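Local coordinates for periplasmic cell division protein (SufI) (Aquifex aeolicus, PDB 6SYY) that probably works as a copper-dependent oxidoreductase of the multicopper oxidase family, carrying four copper ions and a methionine-rich loop with a role in catalysis, at residues A[294-299]-A[448-453]; A[441-446]-A[481-486]; A[258-263]-A[321-326]; A[164-169]-A[510-515]. All blocks are in the same frame, centred on the assembly; numbering follows the deposited sequence.

Contact 1: A[294-299]-A[448-453]; sequences LVAPGE and GMYHPM. With CU (copper (II) ion), chain B.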
loop_
_atom_site.group_PDB
_atom_site.type_symbol
_atom_site.label_atom_id
_atom_site.label_comp_id
_atom_site.label_asym_id
_atom_site.label_seq_id
_atom_site.Cartn_x
_atom_site.Cartn_y
_atom_site.Cartn_z
ATOM N N LEU A 294 7.602 10.755 2.926
ATOM C CA LEU A 294 6.567 10.971 1.927
ATOM C C LEU A 294 6.010 9.609 1.543
ATOM O O LEU A 294 6.770 8.715 1.158
ATOM C CB LEU A 294 7.142 11.689 0.707
ATOM C CG LEU A 294 6.209 12.216 -0.382
ATOM C CD1 LEU A 294 5.298 13.287 0.181
ATOM C CD2 LEU A 294 7.035 12.769 -1.532
ATOM N N VAL A 295 4.698 9.442 1.664
ATOM C CA VAL A 295 4.059 8.157 1.406
ATOM C C VAL A 295 2.833 8.386 0.530
ATOM O O VAL A 295 1.908 9.112 0.913
ATOM C CB VAL A 295 3.693 7.425 2.710
ATOM C CG1 VAL A 295 3.100 8.386 3.728
ATOM C CG2 VAL A 295 2.760 6.256 2.426
ATOM N N ALA A 296 2.838 7.790 -0.636
ATOM C CA ALA A 296 1.763 7.893 -1.603
ATOM C C ALA A 296 0.811 6.715 -1.464
ATOM O O ALA A 296 1.130 5.717 -0.809
ATOM C CB ALA A 296 2.339 7.937 -3.023
ATOM N N PRO A 297 -0.385 6.808 -2.042
ATOM C CA PRO A 297 -1.280 5.645 -2.072
ATOM C C PRO A 297 -0.588 4.424 -2.658
ATOM O O PRO A 297 0.057 4.495 -3.705
ATOM C CB PRO A 297 -2.432 6.120 -2.961
ATOM C CG PRO A 297 -2.461 7.586 -2.772
ATOM C CD PRO A 297 -1.046 8.026 -2.541
ATOM N N GLY A 298 -0.727 3.291 -1.973
ATOM C CA GLY A 298 -0.065 2.068 -2.367
ATOM C C GLY A 298 1.300 1.855 -1.744
ATOM O O GLY A 298 1.784 0.718 -1.717
ATOM N N GLU A 299 1.938 2.910 -1.252
ATOM C CA GLU A 299 3.190 2.753 -0.531
ATOM C C GLU A 299 2.929 2.284 0.895
ATOM O O GLU A 299 1.865 2.530 1.475
ATOM C CB GLU A 299 3.974 4.065 -0.508
ATOM C CG GLU A 299 4.633 4.434 -1.830
ATOM C CD GLU A 299 5.602 5.600 -1.692
ATOM O OE1 GLU A 299 5.202 6.653 -1.152
ATOM O OE2 GLU A 299 6.771 5.458 -2.114
ATOM N N GLY A 448 0.814 17.289 -15.448
ATOM C CA GLY A 448 0.865 18.231 -14.354
ATOM C C GLY A 448 0.618 17.644 -12.988
ATOM O O GLY A 448 0.636 18.376 -11.993
ATOM N N MET A 449 0.393 16.337 -12.901
ATOM C CA MET A 449 0.058 15.687 -11.645
ATOM C C MET A 449 1.057 14.578 -11.351
ATOM O O MET A 449 1.630 13.975 -12.261
ATOM C CB MET A 449 -1.368 15.118 -11.683
ATOM C CG MET A 449 -1.843 14.579 -10.350
ATOM S SD MET A 449 -3.622 14.671 -10.162
ATOM C CE MET A 449 -3.773 14.209 -8.443
ATOM N N TYR A 450 1.275 14.321 -10.066
ATOM C CA TYR A 450 2.111 13.200 -9.687
ATOM C C TYR A 450 1.352 11.893 -9.896
ATOM O O TYR A 450 0.118 11.854 -9.924
ATOM C CB TYR A 450 2.565 13.335 -8.231
ATOM C CG TYR A 450 1.699 12.593 -7.240
ATOM C CD1 TYR A 450 2.082 11.348 -6.753
ATOM C CD2 TYR A 450 0.499 13.132 -6.791
ATOM C CE1 TYR A 450 1.296 10.665 -5.844
ATOM C CE2 TYR A 450 -0.296 12.451 -5.881
ATOM C CZ TYR A 450 0.107 11.216 -5.414
ATOM O OH TYR A 450 -0.670 10.530 -4.505
ATOM N N HIS A 451 2.108 10.811 -10.051
ATOM C CA HIS A 451 1.519 9.486 -10.189
ATOM C C HIS A 451 2.335 8.469 -9.405
ATOM O O HIS A 451 3.527 8.284 -9.680
ATOM C CB HIS A 451 1.445 9.064 -11.657
ATOM C CG HIS A 451 0.745 10.051 -12.532
ATOM N ND1 HIS A 451 -0.625 10.189 -12.549
ATOM C CD2 HIS A 451 1.226 10.956 -13.419
ATOM C CE1 HIS A 451 -0.960 11.135 -13.408
ATOM N NE2 HIS A 451 0.145 11.617 -13.948
ATOM N N PRO A 452 1.743 7.800 -8.429
ATOM C CA PRO A 452 2.436 6.675 -7.792
ATOM C C PRO A 452 2.281 5.416 -8.631
ATOM O O PRO A 452 1.224 4.778 -8.620
ATOM C CB PRO A 452 1.740 6.562 -6.430
ATOM C CG PRO A 452 0.341 7.044 -6.696
ATOM C CD PRO A 452 0.416 8.044 -7.837
ATOM N N MET A 453 3.320 5.064 -9.380
ATOM C CA MET A 453 3.238 3.992 -10.363
ATOM C C MET A 453 3.551 2.649 -9.719
ATOM O O MET A 453 4.575 2.494 -9.046
ATOM C CB MET A 453 4.187 4.261 -11.531
ATOM C CG MET A 453 3.836 5.504 -12.335
ATOM S SD MET A 453 2.169 5.434 -13.028
ATOM C CE MET A 453 2.268 3.935 -14.009
HETATM CU CU CU B . -1.986 8.647 -11.806
#
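Tyr450 is the first residue of 448-453 to meet segment 294-299, at its Ala296-Glu299 turn. Its CE1 lies 4.1 Å from Ala296 CB, and its OH is 3.2 Å from Pro297 CD, which arrives at the ring edge near the ring plane. The hydroxyl is hydrogen-bonded to Ala258 O, so the ring is held at its far end as well as at its backbone. His451 comes next and turns its back on the turn: chi1 (-54°) sets CG anti to the carbonyl carbon, and ND1 of the ring binds the copper at 2.2 Å. Cys509 and His514 complete the protein ligands of this mononuclear site, the type 1 copper of multicopper oxidases. Pro452 faces the turn again, its CB 3.7 Å from Ala296 CB and 3.8 Å from Pro297 O. Met453 then points away, onto Leu507 and Cys509. The alternation puts copper on one side of the strand and the turn on the other. That turn, type II from Ala296 to Glu299, is closed by Glu299 N to Ala296 O and braced by Ala296 N giving a 2.7 Å bond to Glu299 OE1, on the anti lone pair; OE2 makes a salt bridge with Lys478. Strand 451-455 runs between strands 480-483 and 503-509, while strand 293-295, which leads into the turn, pairs with strand 261-267.

Contact 2: A[441-446]-A[481-486]; sequences IEYVNN and VIVAPM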
loop_
_atom_site.group_PDB
_atom_site.type_symbol
_atom_site.label_atom_id
_atom_site.label_comp_id
_atom_site.label_asym_id
_atom_site.label_seq_id
_atom_site.Cartn_x
_atom_site.Cartn_y
_atom_site.Cartn_z
ATOM N N ILE A 441 12.972 0.169 -16.059
ATOM C CA ILE A 441 11.778 0.902 -16.448
ATOM C C ILE A 441 12.019 2.377 -16.176
ATOM O O ILE A 441 12.523 2.751 -15.110
ATOM C CB ILE A 441 10.535 0.385 -15.708
ATOM C CG1 ILE A 441 10.215 -1.040 -16.159
ATOM C CG2 ILE A 441 9.345 1.294 -15.961
ATOM C CD1 ILE A 441 8.910 -1.572 -15.606
ATOM N N GLU A 442 11.669 3.211 -17.145
ATOM C CA GLU A 442 11.942 4.641 -17.115
ATOM C C GLU A 442 10.607 5.367 -17.211
ATOM O O GLU A 442 10.076 5.563 -18.310
ATOM C CB GLU A 442 12.880 5.030 -18.256
ATOM C CG GLU A 442 13.270 6.486 -18.278
ATOM C CD GLU A 442 14.284 6.774 -19.356
ATOM O OE1 GLU A 442 14.684 5.814 -20.051
ATOM O OE2 GLU A 442 14.678 7.950 -19.504
ATOM N N TYR A 443 10.058 5.745 -16.063
ATOM C CA TYR A 443 8.840 6.538 -16.041
ATOM C C TYR A 443 9.169 7.981 -16.394
ATOM O O TYR A 443 10.063 8.585 -15.793
ATOM C CB TYR A 443 8.177 6.471 -14.669
ATOM C CG TYR A 443 7.593 5.121 -14.321
ATOM C CD1 TYR A 443 6.561 4.578 -15.071
ATOM C CD2 TYR A 443 8.056 4.404 -13.226
ATOM C CE1 TYR A 443 6.014 3.346 -14.750
ATOM C CE2 TYR A 443 7.517 3.176 -12.896
ATOM C CZ TYR A 443 6.494 2.651 -13.664
ATOM O OH TYR A 443 5.951 1.428 -13.343
ATOM N N VAL A 444 8.453 8.528 -17.372
ATOM C CA VAL A 444 8.611 9.916 -17.791
ATOM C C VAL A 444 7.248 10.579 -17.668
ATOM O O VAL A 444 6.355 10.332 -18.487
ATOM C CB VAL A 444 9.151 10.031 -19.223
ATOM C CG1 VAL A 444 9.379 11.488 -19.579
ATOM C CG2 VAL A 444 10.437 9.233 -19.377
ATOM N N ASN A 445 7.087 11.429 -16.655
ATOM C CA ASN A 445 5.803 12.064 -16.358
ATOM C C ASN A 445 5.745 13.415 -17.062
ATOM O O ASN A 445 6.319 14.398 -16.592
ATOM C CB ASN A 445 5.618 12.214 -14.853
ATOM C CG ASN A 445 4.260 12.782 -14.482
ATOM O OD1 ASN A 445 3.413 13.024 -15.347
ATOM N ND2 ASN A 445 4.039 12.985 -13.185
ATOM N N ASN A 446 5.031 13.470 -18.187
ATOM C CA ASN A 446 4.809 14.709 -18.918
ATOM C C ASN A 446 3.477 15.364 -18.566
ATOM O O ASN A 446 2.958 16.161 -19.355
ATOM C CB ASN A 446 4.887 14.458 -20.425
ATOM C CG ASN A 446 6.284 14.093 -20.884
ATOM O OD1 ASN A 446 7.277 14.618 -20.374
ATOM N ND2 ASN A 446 6.368 13.187 -21.852
ATOM N N VAL A 481 6.320 3.591 -6.815
ATOM C CA VAL A 481 7.279 4.694 -6.807
ATOM C C VAL A 481 6.562 5.992 -7.161
ATOM O O VAL A 481 5.788 6.043 -8.122
ATOM C CB VAL A 481 8.468 4.439 -7.756
ATOM C CG1 VAL A 481 8.000 4.216 -9.187
ATOM C CG2 VAL A 481 9.473 5.596 -7.677
ATOM N N ILE A 482 6.817 7.034 -6.370
ATOM C CA ILE A 482 6.264 8.355 -6.644
ATOM C C ILE A 482 6.980 8.954 -7.843
ATOM O O ILE A 482 8.216 8.976 -7.899
ATOM C CB ILE A 482 6.412 9.269 -5.417
ATOM C CG1 ILE A 482 5.613 8.731 -4.230
ATOM C CG2 ILE A 482 5.995 10.695 -5.755
ATOM C CD1 ILE A 482 5.794 9.542 -2.968
ATOM N N VAL A 483 6.209 9.453 -8.804
ATOM C CA VAL A 483 6.753 10.132 -9.975
ATOM C C VAL A 483 6.129 11.519 -10.012
ATOM O O VAL A 483 4.962 11.670 -10.394
ATOM C CB VAL A 483 6.487 9.362 -11.271
ATOM C CG1 VAL A 483 7.156 10.062 -12.448
ATOM C CG2 VAL A 483 6.982 7.925 -11.139
ATOM N N ALA A 484 6.905 12.534 -9.625
ATOM C CA ALA A 484 6.401 13.893 -9.495
ATOM C C ALA A 484 6.156 14.513 -10.870
ATOM O O ALA A 484 6.659 14.014 -11.879
ATOM C CB ALA A 484 7.392 14.745 -8.703
ATOM N N PRO A 485 5.381 15.599 -10.937
ATOM C CA PRO A 485 5.172 16.274 -12.225
ATOM C C PRO A 485 6.492 16.631 -12.884
ATOM O O PRO A 485 7.411 17.136 -12.238
ATOM C CB PRO A 485 4.380 17.528 -11.840
ATOM C CG PRO A 485 3.653 17.141 -10.619
ATOM C CD PRO A 485 4.574 16.216 -9.869
ATOM N N MET A 486 6.587 16.340 -14.181
ATOM C CA MET A 486 7.758 16.650 -14.999
ATOM C C MET A 486 9.020 15.943 -14.504
ATOM O O MET A 486 10.136 16.386 -14.790
ATOM C CB MET A 486 7.990 18.167 -15.085
ATOM C CG MET A 486 6.770 18.952 -15.567
ATOM S SD MET A 486 6.070 18.307 -17.110
ATOM C CE MET A 486 4.680 19.411 -17.359
#
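Asn445 reaches across to Val483, Ala484 and the Pro485 that follows, and its side chain can be followed outward atom by atom. CB packs 3.6 Å from Val483 CG1. CG stands anti to the backbone N (chi1 -176°), 3.7 Å from Ala484 O, which lies beside the amide. At the tip, ND2 gives a hydrogen bond to Val483 O at 3.2 Å, with the donor above the carbonyl plane and the acceptor 21° out of the amide plane. A second, weak bond runs from ND2 to Ala484 O at 3.1 Å, and Met449 O is a further acceptor. The other branch, OD1, is hydrogen-bonded to Thr447 OG1. Both ends of the amide are thus engaged, which should stop it from flipping. Thr447 OG1 is also bonded to NE2 of the copper ligand His451: Thr447 is the second-shell residue bonded to that imidazole, and Asn445 stands behind it, probably helping to hold it.

Further back along the strand the contact turns apolar. Tyr443 CB lies 4.0 Å from Val483 CG2, and its ring passes obliquely by Val481, CE2 to CG1 3.9 Å. Ile441 CG2 lies over one face of the same ring, toward its rim.

The axes of 441-445 and 481-483 approach to 8.8 Å, with 35° between their directions, as strands of two facing sheets in a cupredoxin sandwich. Strand 437-445 is flanked by 394-402 and 488-495, and strand 480-483 lies at the border of its sheet beside 451-455.

Contact 3: A[258-263]-A[321-326]; sequences ARPYRL and FPHNLI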
loop_
_atom_site.group_PDB
_atom_site.type_symbol
_atom_site.label_atom_id
_atom_site.label_comp_id
_atom_site.label_asym_id
_atom_site.label_seq_id
_atom_site.Cartn_x
_atom_site.Cartn_y
_atom_site.Cartn_z
ATOM N N ALA A 258 -6.060 8.916 -3.379
ATOM C CA ALA A 258 -5.223 9.780 -4.199
ATOM C C ALA A 258 -4.272 10.639 -3.380
ATOM O O ALA A 258 -3.229 11.065 -3.888
ATOM C CB ALA A 258 -6.100 10.678 -5.074
ATOM N N ARG A 259 -4.616 10.899 -2.125
ATOM C CA ARG A 259 -3.873 11.871 -1.331
ATOM C C ARG A 259 -2.543 11.295 -0.865
ATOM O O ARG A 259 -2.532 10.264 -0.179
ATOM C CB ARG A 259 -4.687 12.307 -0.125
ATOM C CG ARG A 259 -3.911 13.194 0.818
ATOM C CD ARG A 259 -4.695 13.489 2.074
ATOM N NE ARG A 259 -5.938 14.207 1.811
ATOM C CZ ARG A 259 -6.024 15.526 1.691
ATOM N NH1 ARG A 259 -4.933 16.268 1.797
ATOM N NH2 ARG A 259 -7.195 16.106 1.460
ATOM N N PRO A 260 -1.414 11.916 -1.199
ATOM C CA PRO A 260 -0.146 11.557 -0.563
ATOM C C PRO A 260 0.055 12.342 0.725
ATOM O O PRO A 260 -0.511 13.418 0.926
ATOM C CB PRO A 260 0.893 11.963 -1.617
ATOM C CG PRO A 260 0.281 13.167 -2.258
ATOM C CD PRO A 260 -1.228 12.935 -2.246
ATOM N N TYR A 261 0.885 11.783 1.599
ATOM C CA TYR A 261 1.179 12.397 2.886
ATOM C C TYR A 261 2.669 12.661 3.023
ATOM O O TYR A 261 3.499 11.871 2.562
ATOM C CB TYR A 261 0.714 11.513 4.047
ATOM C CG TYR A 261 -0.757 11.221 4.003
ATOM C CD1 TYR A 261 -1.247 10.152 3.262
ATOM C CD2 TYR A 261 -1.659 12.014 4.689
ATOM C CE1 TYR A 261 -2.591 9.879 3.209
ATOM C CE2 TYR A 261 -3.009 11.748 4.643
ATOM C CZ TYR A 261 -3.468 10.683 3.898
ATOM O OH TYR A 261 -4.813 10.417 3.846
ATOM N N ARG A 262 2.997 13.778 3.662
ATOM C CA ARG A 262 4.360 14.091 4.080
ATOM C C ARG A 262 4.314 14.147 5.604
ATOM O O ARG A 262 3.872 15.145 6.180
ATOM C CB ARG A 262 4.844 15.401 3.459
ATOM C CG ARG A 262 6.313 15.709 3.710
ATOM C CD ARG A 262 6.773 16.989 3.011
ATOM N NE ARG A 262 6.772 16.879 1.551
ATOM C CZ ARG A 262 7.780 16.389 0.831
ATOM N NH1 ARG A 262 8.877 15.947 1.429
ATOM N NH2 ARG A 262 7.688 16.335 -0.492
ATOM N N LEU A 263 4.754 13.071 6.257
ATOM C CA LEU A 263 4.520 12.865 7.682
ATOM C C LEU A 263 5.752 13.213 8.504
ATOM O O LEU A 263 6.864 12.781 8.180
ATOM C CB LEU A 263 4.123 11.415 7.952
ATOM C CG LEU A 263 2.928 10.908 7.157
ATOM C CD1 LEU A 263 2.728 9.443 7.445
ATOM C CD2 LEU A 263 1.679 11.706 7.501
ATOM N N PHE A 321 2.604 17.676 6.501
ATOM C CA PHE A 321 3.034 18.926 5.898
ATOM C C PHE A 321 2.670 18.946 4.422
ATOM O O PHE A 321 2.346 17.904 3.845
ATOM C CB PHE A 321 4.544 19.100 6.077
ATOM C CG PHE A 321 4.945 19.457 7.480
ATOM C CD1 PHE A 321 4.800 20.758 7.944
ATOM C CD2 PHE A 321 5.464 18.498 8.336
ATOM C CE1 PHE A 321 5.165 21.095 9.233
ATOM C CE2 PHE A 321 5.832 18.831 9.627
ATOM C CZ PHE A 321 5.682 20.130 10.076
ATOM N N PRO A 322 2.669 20.119 3.786
ATOM C CA PRO A 322 2.375 20.177 2.346
ATOM C C PRO A 322 3.294 19.265 1.545
ATOM O O PRO A 322 4.520 19.330 1.660
ATOM C CB PRO A 322 2.596 21.651 2.004
ATOM C CG PRO A 322 2.266 22.366 3.278
ATOM C CD PRO A 322 2.731 21.463 4.388
ATOM N N HIS A 323 2.687 18.397 0.729
ATOM C CA HIS A 323 3.450 17.371 0.027
ATOM C C HIS A 323 4.224 17.915 -1.164
ATOM O O HIS A 323 5.175 17.263 -1.612
ATOM C CB HIS A 323 2.529 16.233 -0.423
ATOM C CG HIS A 323 1.391 16.673 -1.291
ATOM N ND1 HIS A 323 1.574 17.181 -2.559
ATOM C CD2 HIS A 323 0.053 16.664 -1.079
ATOM C CE1 HIS A 323 0.399 17.474 -3.087
ATOM N NE2 HIS A 323 -0.541 17.169 -2.210
ATOM N N ASN A 324 3.837 19.080 -1.686
ATOM C CA ASN A 324 4.561 19.785 -2.742
ATOM C C ASN A 324 4.746 18.939 -4.001
ATOM O O ASN A 324 5.666 19.181 -4.789
ATOM C CB ASN A 324 5.917 20.288 -2.236
ATOM C CG ASN A 324 5.776 21.314 -1.127
ATOM O OD1 ASN A 324 4.825 22.095 -1.108
ATOM N ND2 ASN A 324 6.723 21.315 -0.193
ATOM N N LEU A 325 3.892 17.942 -4.205
ATOM C CA LEU A 325 3.848 17.212 -5.468
ATOM C C LEU A 325 2.934 17.930 -6.455
ATOM O O LEU A 325 2.090 17.319 -7.113
ATOM C CB LEU A 325 3.392 15.776 -5.228
ATOM C CG LEU A 325 4.351 14.892 -4.425
ATOM C CD1 LEU A 325 3.748 13.522 -4.139
ATOM C CD2 LEU A 325 5.675 14.748 -5.158
ATOM N N ILE A 326 3.113 19.251 -6.536
ATOM C CA ILE A 326 2.277 20.156 -7.321
ATOM C C ILE A 326 0.799 19.903 -7.044
ATOM O O ILE A 326 0.308 20.201 -5.955
ATOM C CB ILE A 326 2.578 20.058 -8.834
ATOM C CG1 ILE A 326 3.832 20.867 -9.199
ATOM C CG2 ILE A 326 1.386 20.541 -9.649
ATOM C CD1 ILE A 326 5.143 20.229 -8.779
#
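The end of an antiparallel strand pairing, just where strand 315-321 gives way to the loop leading into the unmodelled methionine-rich region, brings Arg262 against Phe321, Pro322 and His323. Phe321 N bonds to Arg262 O at 2.8 Å. From the same residue the side chain reaches over the loop: CG is anti to the backbone N (chi1 -173°), and a bend at chi3 (-67°) places NE beside Pro322 O. NH2 then gives a nearly straight 2.9 Å bond to His323 O, 173° at the hydrogen. This oxygen sits in the guanidinium plane, although the donor lies above the plane of the carbonyl. NE adds a weak bond to Pro322 O, and NH1 makes a salt bridge with Glu292. An alanine at Arg262 would probably leave His323 O and Pro322 O without these donors and Glu292 without its charged mate, letting the loop start shift.

Beside this polar grip, Pro260 CG rests over one face of the His323 ring in a CH-pi contact, 3.9 Å from the ring centroid. ND1 of that ring accepts a 2.9 Å bond from Leu325 N, in the ring plane, which fixes the rotation of the imidazole. Leu325 CD1 meets Pro260 CG at 4.0 Å, beside the His323 contact.

Strand 261-267 pairs antiparallel with 293-295 and 315-321, and with 270-279, and Pro260 at its approach also touches Tyr450 and Trp227.

Contact 4: A[164-169]-A[510-515]; sequences GRTGYQ and HILEHH. With CU (copper (II) ion), chain B; CU (copper (II) ion), chain E.
Gly167 and Leu512 bring two short helices so close that their CA atoms are only 4.7 Å apart, with Gly167 CA 3.6 Å from Leu512 CB. A side chain at the glycine would run into the Glu513 carboxylate, whose OE2, bonded to Tyr218 OH, lies 4.1 Å from Gly167 CA. Leu512 spreads over the bare backbone, its CD1 3.9 Å from Gly167 CA, and its CD2 meets Thr166 CG2 at 4.0 Å, the two side chains crossing at about a right angle.

Segment 510-515 carries part of the His-Cys-His motif of multicopper oxidases, in which the residues flanking the type 1 cysteine reach the trinuclear cluster. His510 NE2 binds a copper of that cluster at 2.3 Å, together with His120 and His159, whereas His514 ND1 binds the type 1 copper at 2.0 Å. Ile511 CG2 lies over the centre of one face of the His514 ring.

His515 turns the other way, CG anti to the backbone N (chi1 158°). Its CE1 approaches Thr166 OG1, a hydroxyl bonded to Pro162 O, at 3.2 Å without a hydrogen bond between them. An alanine in place of His515 would probably open a gap beside Thr166 and next to the copper ligands His161 and His508, giving those side chains room to shift. Asp516 takes hydrogen bonds from the backbone N atoms of Thr166 and Gly167, tying the start of helix 166-172 to helix 512-516.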
loop_
_atom_site.group_PDB
_atom_site.type_symbol
_atom_site.label_atom_id
_atom_site.label_comp_id
_atom_site.label_asym_id
_atom_site.label_seq_id
_atom_site.Cartn_x
_atom_site.Cartn_y
_atom_site.Cartn_z
ATOM N N GLY A 164 -12.649 -0.291 -13.192
ATOM C CA GLY A 164 -13.395 0.946 -13.065
ATOM C C GLY A 164 -14.045 1.214 -11.723
ATOM O O GLY A 164 -14.541 2.327 -11.511
ATOM N N ARG A 165 -14.060 0.254 -10.799
ATOM C CA ARG A 165 -14.745 0.437 -9.524
ATOM C C ARG A 165 -13.821 0.222 -8.330
ATOM O O ARG A 165 -14.299 0.068 -7.200
ATOM C CB ARG A 165 -15.960 -0.487 -9.436
ATOM C CG ARG A 165 -17.052 -0.123 -10.425
ATOM C CD ARG A 165 -17.767 1.150 -10.007
ATOM N NE ARG A 165 -18.668 0.910 -8.883
ATOM C CZ ARG A 165 -19.418 1.846 -8.307
ATOM N NH1 ARG A 165 -19.372 3.096 -8.742
ATOM N NH2 ARG A 165 -20.214 1.529 -7.294
ATOM N N THR A 166 -12.506 0.217 -8.556
ATOM C CA THR A 166 -11.572 0.010 -7.454
ATOM C C THR A 166 -11.586 1.191 -6.491
ATOM O O THR A 166 -11.570 1.001 -5.268
ATOM C CB THR A 166 -10.164 -0.240 -7.995
ATOM O OG1 THR A 166 -10.129 -1.501 -8.680
ATOM C CG2 THR A 166 -9.147 -0.261 -6.859
ATOM N N GLY A 167 -11.625 2.415 -7.017
ATOM C CA GLY A 167 -11.719 3.573 -6.144
ATOM C C GLY A 167 -12.964 3.543 -5.280
ATOM O O GLY A 167 -12.922 3.884 -4.094
ATOM N N TYR A 168 -14.088 3.113 -5.854
ATOM C CA TYR A 168 -15.326 3.054 -5.086
ATOM C C TYR A 168 -15.219 2.047 -3.946
ATOM O O TYR A 168 -15.538 2.360 -2.792
ATOM C CB TYR A 168 -16.501 2.705 -6.003
ATOM C CG TYR A 168 -17.817 2.563 -5.264
ATOM C CD1 TYR A 168 -18.192 1.352 -4.692
ATOM C CD2 TYR A 168 -18.678 3.641 -5.135
ATOM C CE1 TYR A 168 -19.383 1.219 -4.010
ATOM C CE2 TYR A 168 -19.876 3.516 -4.458
ATOM C CZ TYR A 168 -20.223 2.303 -3.894
ATOM O OH TYR A 168 -21.417 2.170 -3.217
ATOM N N GLN A 169 -14.781 0.827 -4.251
ATOM C CA GLN A 169 -14.846 -0.234 -3.253
ATOM C C GLN A 169 -13.802 -0.041 -2.160
ATOM O O GLN A 169 -14.073 -0.312 -0.983
ATOM C CB GLN A 169 -14.696 -1.597 -3.924
ATOM C CG GLN A 169 -15.862 -1.951 -4.830
ATOM C CD GLN A 169 -15.950 -3.435 -5.105
ATOM O OE1 GLN A 169 -14.955 -4.078 -5.442
ATOM N NE2 GLN A 169 -17.144 -3.993 -4.947
ATOM N N HIS A 510 -1.405 4.209 -9.041
ATOM C CA HIS A 510 -2.114 3.794 -7.842
ATOM C C HIS A 510 -2.958 4.906 -7.244
ATOM O O HIS A 510 -3.452 4.759 -6.120
ATOM C CB HIS A 510 -1.150 3.246 -6.794
ATOM C CG HIS A 510 -1.783 2.239 -5.891
ATOM N ND1 HIS A 510 -2.621 2.592 -4.854
ATOM C CD2 HIS A 510 -1.738 0.886 -5.895
ATOM C CE1 HIS A 510 -3.049 1.500 -4.247
ATOM N NE2 HIS A 510 -2.526 0.451 -4.857
ATOM N N ILE A 511 -3.121 6.018 -7.952
ATOM C CA ILE A 511 -4.242 6.908 -7.668
ATOM C C ILE A 511 -5.482 6.204 -8.208
ATOM O O ILE A 511 -5.603 5.994 -9.418
ATOM C CB ILE A 511 -4.049 8.293 -8.296
ATOM C CG1 ILE A 511 -2.931 9.049 -7.567
ATOM C CG2 ILE A 511 -5.344 9.084 -8.257
ATOM C CD1 ILE A 511 -2.557 10.365 -8.199
ATOM N N LEU A 512 -6.384 5.800 -7.306
ATOM C CA LEU A 512 -7.410 4.824 -7.663
ATOM C C LEU A 512 -8.312 5.329 -8.782
ATOM O O LEU A 512 -8.730 4.552 -9.649
ATOM C CB LEU A 512 -8.232 4.461 -6.430
ATOM C CG LEU A 512 -7.400 3.780 -5.349
ATOM C CD1 LEU A 512 -8.294 3.261 -4.242
ATOM C CD2 LEU A 512 -6.570 2.656 -5.957
ATOM N N GLU A 513 -8.618 6.626 -8.785
ATOM C CA GLU A 513 -9.423 7.186 -9.863
ATOM C C GLU A 513 -8.691 7.093 -11.197
ATOM O O GLU A 513 -9.280 6.686 -12.203
ATOM C CB GLU A 513 -9.804 8.632 -9.544
ATOM C CG GLU A 513 -10.890 8.761 -8.487
ATOM C CD GLU A 513 -10.426 8.310 -7.114
ATOM O OE1 GLU A 513 -9.265 8.601 -6.752
ATOM O OE2 GLU A 513 -11.217 7.655 -6.402
ATOM N N HIS A 514 -7.403 7.462 -11.222
ATOM C CA HIS A 514 -6.600 7.311 -12.437
ATOM C C HIS A 514 -6.665 5.884 -12.954
ATOM O O HIS A 514 -6.936 5.642 -14.136
ATOM C CB HIS A 514 -5.143 7.687 -12.171
ATOM C CG HIS A 514 -4.928 9.135 -11.871
ATOM N ND1 HIS A 514 -3.689 9.650 -11.552
ATOM C CD2 HIS A 514 -5.792 10.176 -11.831
ATOM C CE1 HIS A 514 -3.799 10.947 -11.330
ATOM N NE2 HIS A 514 -5.065 11.291 -11.489
ATOM N N HIS A 515 -6.394 4.924 -12.070
ATOM C CA HIS A 515 -6.522 3.517 -12.426
ATOM C C HIS A 515 -7.923 3.208 -12.947
ATOM O O HIS A 515 -8.074 2.534 -13.974
ATOM C CB HIS A 515 -6.169 2.661 -11.208
ATOM C CG HIS A 515 -6.731 1.277 -11.253
ATOM N ND1 HIS A 515 -8.010 0.983 -10.836
ATOM C CD2 HIS A 515 -6.188 0.106 -11.661
ATOM C CE1 HIS A 515 -8.235 -0.308 -10.990
ATOM N NE2 HIS A 515 -7.146 -0.864 -11.491
HETATM CU CU CU B . -1.986 8.647 -11.806
HETATM CU CU CU E . -2.916 -1.804 -4.549
#

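From the N terminus, 164-169 comes first and waits until 510-515 to close contact 4, the widest loop, bringing the first multicopper oxidase region onto the last. The other three contacts nest inside it. Contact 3 opens at 258-263 and closes at 321-326, tying the start of strand 261-267 to the loop after strand 315-321 in the middle region; it crosses contact 1, which opens at 294-299 and closes at 448-453. Contact 2 opens at 441-446, before contact 1 closes, and ends at 481-486, crossing it as well; contacts 3 and 2 follow in series. Contact 1 joins the middle and last regions and shares the type 1 copper with contact 4, while contact 2 joins two sheets of the last region.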